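Local coordinates for protein pyruvate kinase (Cryptosporidium parvum, PDB 4DRS) that probably catalyses the last step of glycolysis, transferring the phosphate of phosphoenolpyruvate to ADP to yield pyruvate and ATP, at residues 105-110 with 266-271; 164-169 with 183-188; 429-434 with 481-486. All coordinates share one frame; numbering follows the deposited sequence.

Interaction 1 of 3, residues 105-110 with 266-271; sequences GIMLDT and KIISKI
D109 and K270 face each other inside the TIM barrel of pyruvate kinase, on its third strand (105-109) and fifth strand (266-271). The fourth strand, 232-235, runs between them, so the CA atoms of D109 and I268 are 9.1 Å apart and only side chains can meet. From CB, which sets off toward strand 105-109, the K270 chain runs extended through CG to CD, then bends at chi3 (65°). CD already lies 3.7 Å from D109 OD2; the bend sets CE at the same distance from that oxygen, the two side chains crossing at about a right angle, and leads NZ to the carboxylate. There NZ forms a salt bridge to D109 OD1 at 2.8 Å, using the syn lone pair of that oxygen, and a weak bond to OD2 at 3.1 Å. A long flexible lysine suits this spot because it spans the intervening strand to the short side chain of D109. S236 OG also hydrogen-bonds K270 NZ, while OD2 of D109 pairs with R74, a residue seen to bind ADP in a crystal structure of this protein. Earlier along the same strands the lining is apolar. M107 crosses I268 at about a right angle, both packing on M291 of strand 289-293. The flexible thioether of M107 bends at chi3 (-77°), which places CE 3.6 Å from I268 CD1.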
# COMPACT_ATOMS: atom_id res chain seq x y z
N GLY A 105 22.23 -10.97 -32.38
CA GLY A 105 22.23 -12.38 -32.01
C GLY A 105 21.63 -13.21 -33.13
O GLY A 105 20.81 -12.71 -33.91
N ILE A 106 22.03 -14.48 -33.21
CA ILE A 106 21.49 -15.38 -34.23
C ILE A 106 20.84 -16.61 -33.58
O ILE A 106 21.45 -17.27 -32.74
CB ILE A 106 22.54 -15.80 -35.28
CG1 ILE A 106 23.24 -14.55 -35.85
CG2 ILE A 106 21.89 -16.58 -36.42
CD1 ILE A 106 24.43 -14.83 -36.73
N MET A 107 19.60 -16.88 -33.99
CA MET A 107 18.75 -17.92 -33.41
C MET A 107 18.41 -19.00 -34.45
O MET A 107 17.94 -18.69 -35.55
CB MET A 107 17.46 -17.30 -32.87
CG MET A 107 16.35 -18.28 -32.50
SD MET A 107 14.81 -17.49 -31.97
CE MET A 107 15.21 -16.99 -30.30
N LEU A 108 18.65 -20.25 -34.08
CA LEU A 108 18.20 -21.38 -34.87
C LEU A 108 16.92 -21.93 -34.23
O LEU A 108 16.90 -22.28 -33.05
CB LEU A 108 19.30 -22.45 -34.96
CG LEU A 108 19.06 -23.74 -35.75
CD1 LEU A 108 20.37 -24.31 -36.28
CD2 LEU A 108 18.33 -24.77 -34.90
N ASP A 109 15.86 -21.97 -35.03
CA ASP A 109 14.55 -22.46 -34.59
C ASP A 109 14.37 -23.84 -35.22
O ASP A 109 14.30 -23.95 -36.45
CB ASP A 109 13.45 -21.50 -35.06
CG ASP A 109 12.07 -21.82 -34.48
OD1 ASP A 109 11.64 -22.99 -34.49
OD2 ASP A 109 11.41 -20.87 -34.01
N THR A 110 14.32 -24.88 -34.40
CA THR A 110 14.29 -26.26 -34.91
C THR A 110 12.98 -26.57 -35.62
O THR A 110 11.93 -26.03 -35.28
CB THR A 110 14.51 -27.32 -33.80
OG1 THR A 110 13.46 -27.23 -32.83
CG2 THR A 110 15.86 -27.13 -33.12
N LYS A 266 22.23 -20.60 -25.78
CA LYS A 266 21.06 -20.58 -24.91
C LYS A 266 19.86 -21.32 -25.48
O LYS A 266 19.52 -21.19 -26.65
CB LYS A 266 20.70 -19.14 -24.53
CG LYS A 266 21.61 -18.59 -23.45
CD LYS A 266 21.78 -17.08 -23.55
CE LYS A 266 23.10 -16.66 -22.91
NZ LYS A 266 24.29 -17.24 -23.63
N ILE A 267 19.23 -22.12 -24.62
CA ILE A 267 18.07 -22.92 -24.98
C ILE A 267 16.80 -22.15 -24.67
O ILE A 267 16.54 -21.79 -23.51
CB ILE A 267 18.05 -24.28 -24.24
CG1 ILE A 267 19.30 -25.09 -24.60
CG2 ILE A 267 16.78 -25.05 -24.58
CD1 ILE A 267 19.51 -26.30 -23.71
N ILE A 268 16.03 -21.88 -25.71
CA ILE A 268 14.76 -21.19 -25.57
C ILE A 268 13.66 -22.17 -25.94
O ILE A 268 13.54 -22.57 -27.10
CB ILE A 268 14.73 -19.91 -26.44
CG1 ILE A 268 15.86 -18.98 -26.01
CG2 ILE A 268 13.37 -19.22 -26.34
CD1 ILE A 268 16.10 -17.82 -26.95
N SER A 269 12.88 -22.59 -24.95
CA SER A 269 11.84 -23.58 -25.19
C SER A 269 10.55 -22.92 -25.66
O SER A 269 10.09 -21.94 -25.07
CB SER A 269 11.59 -24.41 -23.93
OG SER A 269 12.74 -25.18 -23.62
N LYS A 270 9.99 -23.47 -26.73
CA LYS A 270 8.76 -22.97 -27.32
C LYS A 270 7.58 -23.76 -26.79
O LYS A 270 7.48 -24.98 -26.98
CB LYS A 270 8.80 -23.07 -28.84
CG LYS A 270 9.83 -22.14 -29.49
CD LYS A 270 10.12 -22.53 -30.93
CE LYS A 270 8.90 -22.37 -31.82
NZ LYS A 270 9.19 -22.86 -33.19
N ILE A 271 6.69 -23.06 -26.09
CA ILE A 271 5.44 -23.64 -25.62
C ILE A 271 4.43 -23.48 -26.74
O ILE A 271 3.99 -22.37 -27.05
CB ILE A 271 4.96 -22.96 -24.32
CG1 ILE A 271 6.10 -22.91 -23.27
CG2 ILE A 271 3.71 -23.65 -23.77
CD1 ILE A 271 6.71 -24.25 -22.92

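Interaction 2 of 3, residues 164-169 with 183-188; sequences STVLIA and DFIVCK
Within the beta meander formed by strands 165-168, 173-180 and 184-188, V166 on the first strand meets I185 and C187 on the third. The middle strand takes up the backbone hydrogen bonding between them, V166 pairing with T175, which leaves the outer two to meet through side chains alone. V166 and I185 reach toward each other tip to tip, CG2 of the valine lying 4.1 Å from CD1 of the isoleucine. I185 holds CG1 between its backbone N and carbonyl carbon (chi1 59°), and an extended chi2 of 167° then carries CD1 inward. The meander belongs to the small, mostly beta B domain inserted after the third barrel strand; in other pyruvate kinases this domain acts as a mobile lid over the active site. Its interior is filled from several sides: M201 and L203 pack on V166, L156 on I185, and I136 on both I185 and C187. Branched aliphatic residues fit here because they are bulky near the backbone and carry no polar group to be satisfied. C187, smaller than its neighbours, lies next to T175 of the middle strand and brings SG to 4.2 Å from the same CG2 of V166.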
# COMPACT_ATOMS: atom_id res chain seq x y z
N SER A 164 -11.37 -40.75 -37.72
CA SER A 164 -10.48 -39.67 -37.26
C SER A 164 -10.44 -38.52 -38.25
O SER A 164 -10.61 -38.71 -39.46
CB SER A 164 -9.05 -40.20 -37.03
OG SER A 164 -9.01 -41.15 -35.98
N THR A 165 -10.21 -37.31 -37.73
CA THR A 165 -10.12 -36.12 -38.57
C THR A 165 -8.66 -35.72 -38.81
O THR A 165 -7.85 -35.68 -37.88
CB THR A 165 -10.91 -34.93 -37.99
OG1 THR A 165 -10.44 -34.64 -36.66
CG2 THR A 165 -12.41 -35.25 -37.93
N VAL A 166 -8.33 -35.43 -40.07
CA VAL A 166 -6.99 -34.99 -40.44
C VAL A 166 -7.07 -33.57 -40.97
O VAL A 166 -7.82 -33.29 -41.91
CB VAL A 166 -6.35 -35.92 -41.50
CG1 VAL A 166 -4.91 -35.51 -41.79
CG2 VAL A 166 -6.40 -37.38 -41.05
N LEU A 167 -6.31 -32.66 -40.35
CA LEU A 167 -6.31 -31.25 -40.74
C LEU A 167 -5.04 -30.87 -41.49
O LEU A 167 -3.94 -31.22 -41.09
CB LEU A 167 -6.48 -30.34 -39.51
CG LEU A 167 -7.78 -30.45 -38.71
CD1 LEU A 167 -7.73 -29.54 -37.49
CD2 LEU A 167 -9.01 -30.14 -39.55
N ILE A 168 -5.22 -30.13 -42.59
CA ILE A 168 -4.09 -29.69 -43.41
C ILE A 168 -4.07 -28.17 -43.52
O ILE A 168 -5.12 -27.54 -43.64
CB ILE A 168 -4.10 -30.37 -44.80
CG1 ILE A 168 -4.05 -31.90 -44.64
CG2 ILE A 168 -2.93 -29.89 -45.65
CD1 ILE A 168 -4.26 -32.69 -45.91
N ALA A 169 -2.86 -27.60 -43.47
CA ALA A 169 -2.62 -26.15 -43.52
C ALA A 169 -3.30 -25.37 -42.38
O ALA A 169 -3.85 -24.29 -42.59
CB ALA A 169 -3.01 -25.58 -44.89
N ASP A 183 0.75 -48.25 -46.15
CA ASP A 183 1.52 -47.01 -46.28
C ASP A 183 0.69 -45.82 -46.79
O ASP A 183 1.22 -44.95 -47.49
CB ASP A 183 2.77 -47.24 -47.15
CG ASP A 183 2.44 -47.83 -48.52
OD1 ASP A 183 1.45 -47.41 -49.16
OD2 ASP A 183 3.20 -48.72 -48.97
N PHE A 184 -0.59 -45.80 -46.43
CA PHE A 184 -1.50 -44.75 -46.89
C PHE A 184 -2.80 -44.70 -46.09
O PHE A 184 -3.13 -45.63 -45.36
CB PHE A 184 -1.83 -44.94 -48.37
CG PHE A 184 -2.75 -46.10 -48.65
CD1 PHE A 184 -2.25 -47.39 -48.75
CD2 PHE A 184 -4.12 -45.90 -48.79
CE1 PHE A 184 -3.10 -48.46 -49.00
CE2 PHE A 184 -4.97 -46.96 -49.04
CZ PHE A 184 -4.46 -48.25 -49.14
N ILE A 185 -3.54 -43.60 -46.24
CA ILE A 185 -4.91 -43.48 -45.76
C ILE A 185 -5.78 -42.83 -46.84
O ILE A 185 -5.29 -42.05 -47.66
CB ILE A 185 -5.04 -42.68 -44.44
CG1 ILE A 185 -4.50 -41.25 -44.60
CG2 ILE A 185 -4.37 -43.42 -43.28
CD1 ILE A 185 -4.87 -40.32 -43.47
N VAL A 186 -7.07 -43.16 -46.83
CA VAL A 186 -8.03 -42.53 -47.72
C VAL A 186 -9.01 -41.72 -46.87
O VAL A 186 -9.62 -42.25 -45.94
CB VAL A 186 -8.79 -43.56 -48.59
CG1 VAL A 186 -9.72 -42.86 -49.58
CG2 VAL A 186 -7.82 -44.46 -49.34
N CYS A 187 -9.12 -40.44 -47.19
CA CYS A 187 -9.98 -39.53 -46.44
C CYS A 187 -11.12 -38.99 -47.29
O CYS A 187 -11.10 -39.12 -48.52
CB CYS A 187 -9.16 -38.37 -45.88
SG CYS A 187 -7.85 -38.86 -44.74
N LYS A 188 -12.11 -38.39 -46.63
CA LYS A 188 -13.22 -37.75 -47.31
C LYS A 188 -13.17 -36.25 -47.05
O LYS A 188 -13.32 -35.81 -45.90
CB LYS A 188 -14.55 -38.33 -46.83
CG LYS A 188 -15.76 -37.91 -47.66
CD LYS A 188 -17.06 -38.44 -47.07
CE LYS A 188 -17.47 -37.68 -45.81
NZ LYS A 188 -18.73 -38.21 -45.22

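Interaction 3 of 3, residues 429-434 with 481-486; sequences ITITET and EVVISN. With SO4 (sulfate ion), chain C.
Helix 480-493 packs against strand 427-431, the CA atoms of I431 and V483 being 7.9 Å apart. This is the C-terminal alpha/beta domain, where the helix belongs to a beta-alpha-beta crossover that leaves strand 469-473 and returns as strand 502-506. I431 and V483 meet tip to tip: CG1 of the isoleucine is 3.8 Å from V483 CG1, and its CD1 lies equally near that methyl. With CG1 beside its backbone N (chi1 -61°) and an extended chi2, I431 also brings CD1 to 4.2 Å from I484 CG1. Aliphatic residues suit a helix-on-sheet seam, and alternation along the strand points T430 to the other face, against helix 436-443.

Past the strand the chain turns polar and wraps a sulfate, probably from the crystallisation liquor. Sulfate O3 accepts from T434 OG1 at 2.6 Å and T434 N at 3.0 Å, with E433 N adding a longer bond, and T432 OG1 lies 2.7 Å from both O2 and O3. Small hydroxyl side chains and backbone N-H groups suit a tetrahedral anion, and T437 OG1 of helix 436-443 joins them. The loop is consistent with the phosphate-binding loop of the fructose 1,6-bisphosphate effector site in related pyruvate kinases. On the exposed side of helix 480-493, S485 OG donates to E481 O at 2.9 Å from above the carbonyl plane, while S485 N reaches the same oxygen from the opposite face.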
# COMPACT_ATOMS: atom_id res chain seq x y z
N ILE A 429 25.34 0.96 -15.80
CA ILE A 429 26.44 0.31 -16.52
C ILE A 429 26.94 -0.88 -15.71
O ILE A 429 27.24 -0.75 -14.52
CB ILE A 429 27.59 1.29 -16.81
CG1 ILE A 429 27.07 2.52 -17.57
CG2 ILE A 429 28.69 0.60 -17.62
CD1 ILE A 429 28.06 3.66 -17.65
N THR A 430 27.04 -2.04 -16.36
CA THR A 430 27.52 -3.25 -15.70
C THR A 430 28.70 -3.88 -16.42
O THR A 430 28.64 -4.16 -17.62
CB THR A 430 26.38 -4.27 -15.45
OG1 THR A 430 26.91 -5.42 -14.77
CG2 THR A 430 25.72 -4.72 -16.75
N ILE A 431 29.79 -4.08 -15.70
CA ILE A 431 30.96 -4.77 -16.23
C ILE A 431 30.77 -6.25 -15.93
O ILE A 431 30.70 -6.64 -14.77
CB ILE A 431 32.28 -4.24 -15.61
CG1 ILE A 431 32.46 -2.75 -15.92
CG2 ILE A 431 33.48 -5.03 -16.10
CD1 ILE A 431 33.59 -2.08 -15.14
N THR A 432 30.66 -7.05 -16.98
CA THR A 432 30.32 -8.46 -16.84
C THR A 432 31.11 -9.34 -17.80
O THR A 432 31.43 -8.94 -18.92
CB THR A 432 28.80 -8.69 -17.01
OG1 THR A 432 28.49 -10.08 -16.78
CG2 THR A 432 28.31 -8.28 -18.40
N GLU A 433 31.44 -10.55 -17.35
CA GLU A 433 32.16 -11.51 -18.17
C GLU A 433 31.23 -12.62 -18.66
O GLU A 433 31.59 -13.37 -19.57
CB GLU A 433 33.34 -12.11 -17.38
CG GLU A 433 34.44 -12.69 -18.27
CD GLU A 433 35.26 -13.79 -17.58
OE1 GLU A 433 34.67 -14.57 -16.80
OE2 GLU A 433 36.48 -13.88 -17.84
N THR A 434 30.05 -12.73 -18.05
CA THR A 434 29.08 -13.78 -18.40
C THR A 434 27.73 -13.22 -18.81
O THR A 434 26.94 -13.93 -19.45
CB THR A 434 28.86 -14.78 -17.24
OG1 THR A 434 28.30 -14.09 -16.11
CG2 THR A 434 30.16 -15.47 -16.83
N GLU A 481 37.91 1.58 -13.98
CA GLU A 481 37.88 3.03 -14.18
C GLU A 481 37.84 3.39 -15.67
O GLU A 481 36.98 4.17 -16.10
CB GLU A 481 39.08 3.71 -13.51
CG GLU A 481 39.46 3.16 -12.14
CD GLU A 481 38.38 3.37 -11.08
OE1 GLU A 481 38.08 4.55 -10.76
OE2 GLU A 481 37.84 2.37 -10.57
N VAL A 482 38.76 2.82 -16.44
CA VAL A 482 38.86 3.06 -17.88
C VAL A 482 37.61 2.59 -18.62
O VAL A 482 37.05 3.33 -19.44
CB VAL A 482 40.12 2.37 -18.48
CG1 VAL A 482 40.22 2.63 -19.98
CG2 VAL A 482 41.39 2.85 -17.78
N VAL A 483 37.17 1.36 -18.32
CA VAL A 483 35.97 0.77 -18.91
C VAL A 483 34.76 1.70 -18.74
O VAL A 483 34.03 1.95 -19.70
CB VAL A 483 35.66 -0.62 -18.32
CG1 VAL A 483 34.30 -1.12 -18.77
CG2 VAL A 483 36.74 -1.62 -18.72
N ILE A 484 34.57 2.20 -17.53
CA ILE A 484 33.45 3.10 -17.22
C ILE A 484 33.57 4.41 -17.98
O ILE A 484 32.58 4.90 -18.54
CB ILE A 484 33.33 3.34 -15.69
CG1 ILE A 484 32.88 2.05 -14.98
CG2 ILE A 484 32.37 4.48 -15.38
CD1 ILE A 484 33.30 1.97 -13.53
N SER A 485 34.78 4.97 -18.02
CA SER A 485 35.07 6.20 -18.75
C SER A 485 34.70 6.07 -20.23
O SER A 485 33.96 6.90 -20.76
CB SER A 485 36.54 6.60 -18.62
OG SER A 485 36.89 6.79 -17.26
N ASN A 486 35.21 5.03 -20.88
CA ASN A 486 34.91 4.78 -22.29
C ASN A 486 33.41 4.59 -22.52
O ASN A 486 32.86 5.10 -23.50
CB ASN A 486 35.69 3.57 -22.81
CG ASN A 486 37.19 3.77 -22.78
OD1 ASN A 486 37.68 4.88 -22.58
ND2 ASN A 486 37.93 2.69 -22.98
S SO4 C . 29.01 -11.31 -13.92
O1 SO4 C . 30.07 -10.39 -13.46
O2 SO4 C . 27.79 -10.53 -14.19
O3 SO4 C . 29.44 -11.99 -15.16
O4 SO4 C . 28.75 -12.35 -12.90

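Overall arrangement
The three contacts sample three parts of the chain. Interaction 1 sits near the chain's centre in the barrel, where a buried ion pair is combined with apolar lining. Interaction 2 falls within the long excursion between the strands of interaction 1, yet its centre is 31 Å away; its touching residues are also all buried, but in the purely apolar core of the small B domain. Interaction 3, 59 Å from interaction 2 between centres, pairs buried V483 and I484 with partly exposed I431, then runs into an anion-binding loop at the surface. Interactions 1 and 2 each reach across one intervening strand within their own sheet, whereas interaction 3 joins helix to sheet.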